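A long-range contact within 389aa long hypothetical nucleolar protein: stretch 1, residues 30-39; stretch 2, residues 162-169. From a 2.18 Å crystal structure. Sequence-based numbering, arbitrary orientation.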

# COMPACT_ATOMS: atom_id res chain seq x y z
N ARG A 30 5.72 6.15 11.26
CA ARG A 30 6.72 7.05 10.70
C ARG A 30 7.82 6.30 9.97
O ARG A 30 8.56 6.88 9.18
CB ARG A 30 7.35 7.92 11.80
CG ARG A 30 8.08 9.15 11.28
CD ARG A 30 7.28 10.39 11.57
NE ARG A 30 7.73 11.57 10.84
CZ ARG A 30 8.63 12.45 11.28
NH1 ARG A 30 9.20 12.30 12.47
NH2 ARG A 30 8.95 13.49 10.52
N GLU A 31 7.90 4.99 10.20
CA GLU A 31 8.96 4.16 9.64
C GLU A 31 8.44 3.26 8.51
O GLU A 31 7.25 2.95 8.46
CB GLU A 31 9.59 3.29 10.73
CG GLU A 31 9.97 4.02 12.01
CD GLU A 31 10.49 3.07 13.07
OE1 GLU A 31 10.48 1.84 12.84
OE2 GLU A 31 10.91 3.54 14.15
N PRO A 32 9.33 2.85 7.60
CA PRO A 32 8.94 1.88 6.57
C PRO A 32 8.59 0.54 7.20
O PRO A 32 9.00 0.28 8.33
CB PRO A 32 10.19 1.77 5.68
CG PRO A 32 11.03 2.96 6.02
CD PRO A 32 10.74 3.27 7.45
N VAL A 33 7.84 -0.29 6.49
CA VAL A 33 7.47 -1.59 7.03
C VAL A 33 8.74 -2.38 7.32
O VAL A 33 9.74 -2.26 6.60
CB VAL A 33 6.55 -2.38 6.07
CG1 VAL A 33 5.26 -1.60 5.83
CG2 VAL A 33 7.25 -2.70 4.76
N GLU A 34 8.71 -3.15 8.41
CA GLU A 34 9.87 -3.94 8.82
C GLU A 34 10.04 -5.13 7.88
O GLU A 34 11.17 -5.56 7.60
CB GLU A 34 9.71 -4.41 10.27
CG GLU A 34 9.72 -3.29 11.31
CD GLU A 34 8.40 -2.53 11.41
OE1 GLU A 34 7.45 -2.84 10.65
OE2 GLU A 34 8.31 -1.62 12.26
N HIS A 35 8.92 -5.68 7.42
CA HIS A 35 8.93 -6.78 6.47
C HIS A 35 8.34 -6.33 5.14
O HIS A 35 7.14 -6.05 5.04
CB HIS A 35 8.15 -7.99 7.01
CG HIS A 35 8.85 -8.72 8.11
ND1 HIS A 35 8.34 -9.86 8.69
CD2 HIS A 35 10.01 -8.46 8.76
CE1 HIS A 35 9.17 -10.28 9.63
NE2 HIS A 35 10.19 -9.45 9.69
N TYR A 36 9.19 -6.26 4.12
CA TYR A 36 8.77 -5.75 2.82
C TYR A 36 8.36 -6.91 1.91
O TYR A 36 9.21 -7.69 1.46
CB TYR A 36 9.90 -4.94 2.18
CG TYR A 36 9.52 -4.25 0.89
CD1 TYR A 36 8.53 -3.27 0.88
CD2 TYR A 36 10.13 -4.58 -0.31
CE1 TYR A 36 8.17 -2.63 -0.29
CE2 TYR A 36 9.78 -3.95 -1.49
CZ TYR A 36 8.80 -2.98 -1.47
OH TYR A 36 8.45 -2.35 -2.64
N TYR A 37 7.06 -7.01 1.66
CA TYR A 37 6.48 -8.17 0.99
C TYR A 37 6.34 -7.98 -0.52
O TYR A 37 6.15 -6.87 -1.01
CB TYR A 37 5.11 -8.51 1.58
CG TYR A 37 5.15 -9.44 2.78
CD1 TYR A 37 5.30 -8.94 4.07
CD2 TYR A 37 5.03 -10.81 2.62
CE1 TYR A 37 5.34 -9.79 5.16
CE2 TYR A 37 5.06 -11.67 3.71
CZ TYR A 37 5.21 -11.15 4.98
OH TYR A 37 5.24 -12.00 6.06
N ILE A 38 6.45 -9.08 -1.25
CA ILE A 38 6.13 -9.11 -2.67
C ILE A 38 5.25 -10.31 -2.95
O ILE A 38 5.27 -11.29 -2.21
CB ILE A 38 7.40 -9.19 -3.55
CG1 ILE A 38 8.12 -10.53 -3.30
CG2 ILE A 38 8.31 -8.01 -3.28
CD1 ILE A 38 9.35 -10.74 -4.15
N ARG A 39 4.46 -10.24 -4.02
CA ARG A 39 3.67 -11.39 -4.41
C ARG A 39 4.35 -12.16 -5.53
O ARG A 39 4.70 -11.59 -6.55
CB ARG A 39 2.26 -10.99 -4.84
CG ARG A 39 1.36 -12.18 -5.13
CD ARG A 39 -0.03 -11.78 -5.60
NE ARG A 39 -0.07 -11.36 -7.00
CZ ARG A 39 -0.35 -10.13 -7.41
NH1 ARG A 39 -0.65 -9.18 -6.54
NH2 ARG A 39 -0.35 -9.86 -8.71
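Stretch 2, residues 162-169: KFKLPSLS

Stretch 2 has no regular helix or strand; it is extended from Phe163 to Ser167, and Leu168 leaves that conformation. It runs alongside stretch 1 in nearly the same direction, the two end-to-end vectors lying 18° apart. The backbones keep well clear of each other: the CA atoms of Pro32 and Phe163 are 7.4 Å apart, those of Tyr36 and Leu165 7.2 Å, and those of Ile38 and Leu168 9.5 Å. No hydrogen bond crosses the gap; side chains fill most of it, and the contact buries 432 Å² in all.

Lys162 stays out of reach, and the contact opens with Phe163. Its CA-to-CB bond points toward stretch 1, and the m rotamer (chi1 -64°) sets a ring face against Pro32, whose CD lies 3.7 Å from the ring centroid of Phe163 in a CH-pi contact, 24° off the ring normal. The closest pair is Pro32 CD to Phe163 CD2 at 3.4 Å. The aliphatic part of Glu31 adds to this packing, its CG 3.9 Å from Phe163 CZ.

Lys164 turns away and Leu165 turns back in, the alternation usual in an extended chain. Leu165 has the largest covered area of the contact. Its CD1 lies 4.1 Å from CB of Pro32 and 3.8 Å from CD1 of Tyr36; its CD2 lies 3.8 Å from CB of Tyr36 and 3.9 Å from the backbone O of Val33. The side chain spans the loop and the strand that begins at His35.

Pro166 points sideways yet still brings its CG to 4.2 Å from Tyr36 CD2. Ser167 faces away. Leu168 then closes the contact: its CD1 meets the edge of the Tyr36 ring, 3.9 Å from CE2 of Tyr36, and packs 3.5 Å from CG2 of Ile38. The rule is apolar side chains turned inward at Phe163, Leu165 and Leu168, with Lys164 and Ser167 facing away and Pro166 set sideways between them.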

# COMPACT_ATOMS: atom_id res chain seq x y z
N LYS A 162 18.30 6.54 5.96
CA LYS A 162 17.79 6.30 7.30
C LYS A 162 17.35 4.84 7.43
O LYS A 162 17.64 4.17 8.43
CB LYS A 162 16.64 7.26 7.60
CG LYS A 162 15.90 6.96 8.88
CD LYS A 162 16.58 7.56 10.09
CE LYS A 162 15.55 8.03 11.09
NZ LYS A 162 16.12 8.13 12.46
N PHE A 163 16.66 4.34 6.41
CA PHE A 163 16.27 2.94 6.33
C PHE A 163 16.60 2.40 4.95
O PHE A 163 16.72 3.16 3.99
CB PHE A 163 14.78 2.74 6.61
CG PHE A 163 14.35 3.12 8.00
CD1 PHE A 163 14.46 2.22 9.04
CD2 PHE A 163 13.82 4.38 8.25
CE1 PHE A 163 14.07 2.56 10.32
CE2 PHE A 163 13.41 4.73 9.53
CZ PHE A 163 13.54 3.82 10.57
N LYS A 164 16.74 1.08 4.85
CA LYS A 164 17.02 0.45 3.57
C LYS A 164 16.06 -0.70 3.27
O LYS A 164 16.00 -1.68 4.01
CB LYS A 164 18.46 -0.06 3.54
CG LYS A 164 18.85 -0.75 2.25
CD LYS A 164 18.56 0.11 1.04
CE LYS A 164 19.06 -0.54 -0.23
NZ LYS A 164 18.56 0.17 -1.44
N LEU A 165 15.31 -0.54 2.19
CA LEU A 165 14.51 -1.61 1.61
C LEU A 165 15.09 -1.90 0.23
O LEU A 165 15.60 -1.00 -0.42
CB LEU A 165 13.04 -1.22 1.49
CG LEU A 165 12.22 -1.04 2.78
CD1 LEU A 165 10.79 -0.65 2.44
CD2 LEU A 165 12.24 -2.32 3.58
N PRO A 166 15.04 -3.17 -0.20
CA PRO A 166 15.58 -3.51 -1.52
C PRO A 166 14.84 -2.79 -2.65
O PRO A 166 13.63 -2.60 -2.55
CB PRO A 166 15.37 -5.03 -1.61
CG PRO A 166 14.24 -5.30 -0.66
CD PRO A 166 14.43 -4.33 0.47
N SER A 167 15.56 -2.39 -3.69
CA SER A 167 14.93 -1.87 -4.90
C SER A 167 14.75 -3.01 -5.89
O SER A 167 15.73 -3.63 -6.31
CB SER A 167 15.75 -0.75 -5.51
OG SER A 167 17.02 -1.24 -5.92
N LEU A 168 13.51 -3.30 -6.26
CA LEU A 168 13.21 -4.46 -7.08
C LEU A 168 12.75 -4.08 -8.48
O LEU A 168 12.68 -4.94 -9.37
CB LEU A 168 12.15 -5.32 -6.41
CG LEU A 168 12.40 -5.61 -4.93
CD1 LEU A 168 11.15 -6.22 -4.31
CD2 LEU A 168 13.59 -6.53 -4.75
N SER A 169 12.44 -2.81 -8.68
CA SER A 169 11.83 -2.35 -9.93
C SER A 169 12.77 -2.49 -11.12
O SER A 169 12.31 -2.61 -12.26
CB SER A 169 11.37 -0.90 -9.79
OG SER A 169 12.42 -0.07 -9.31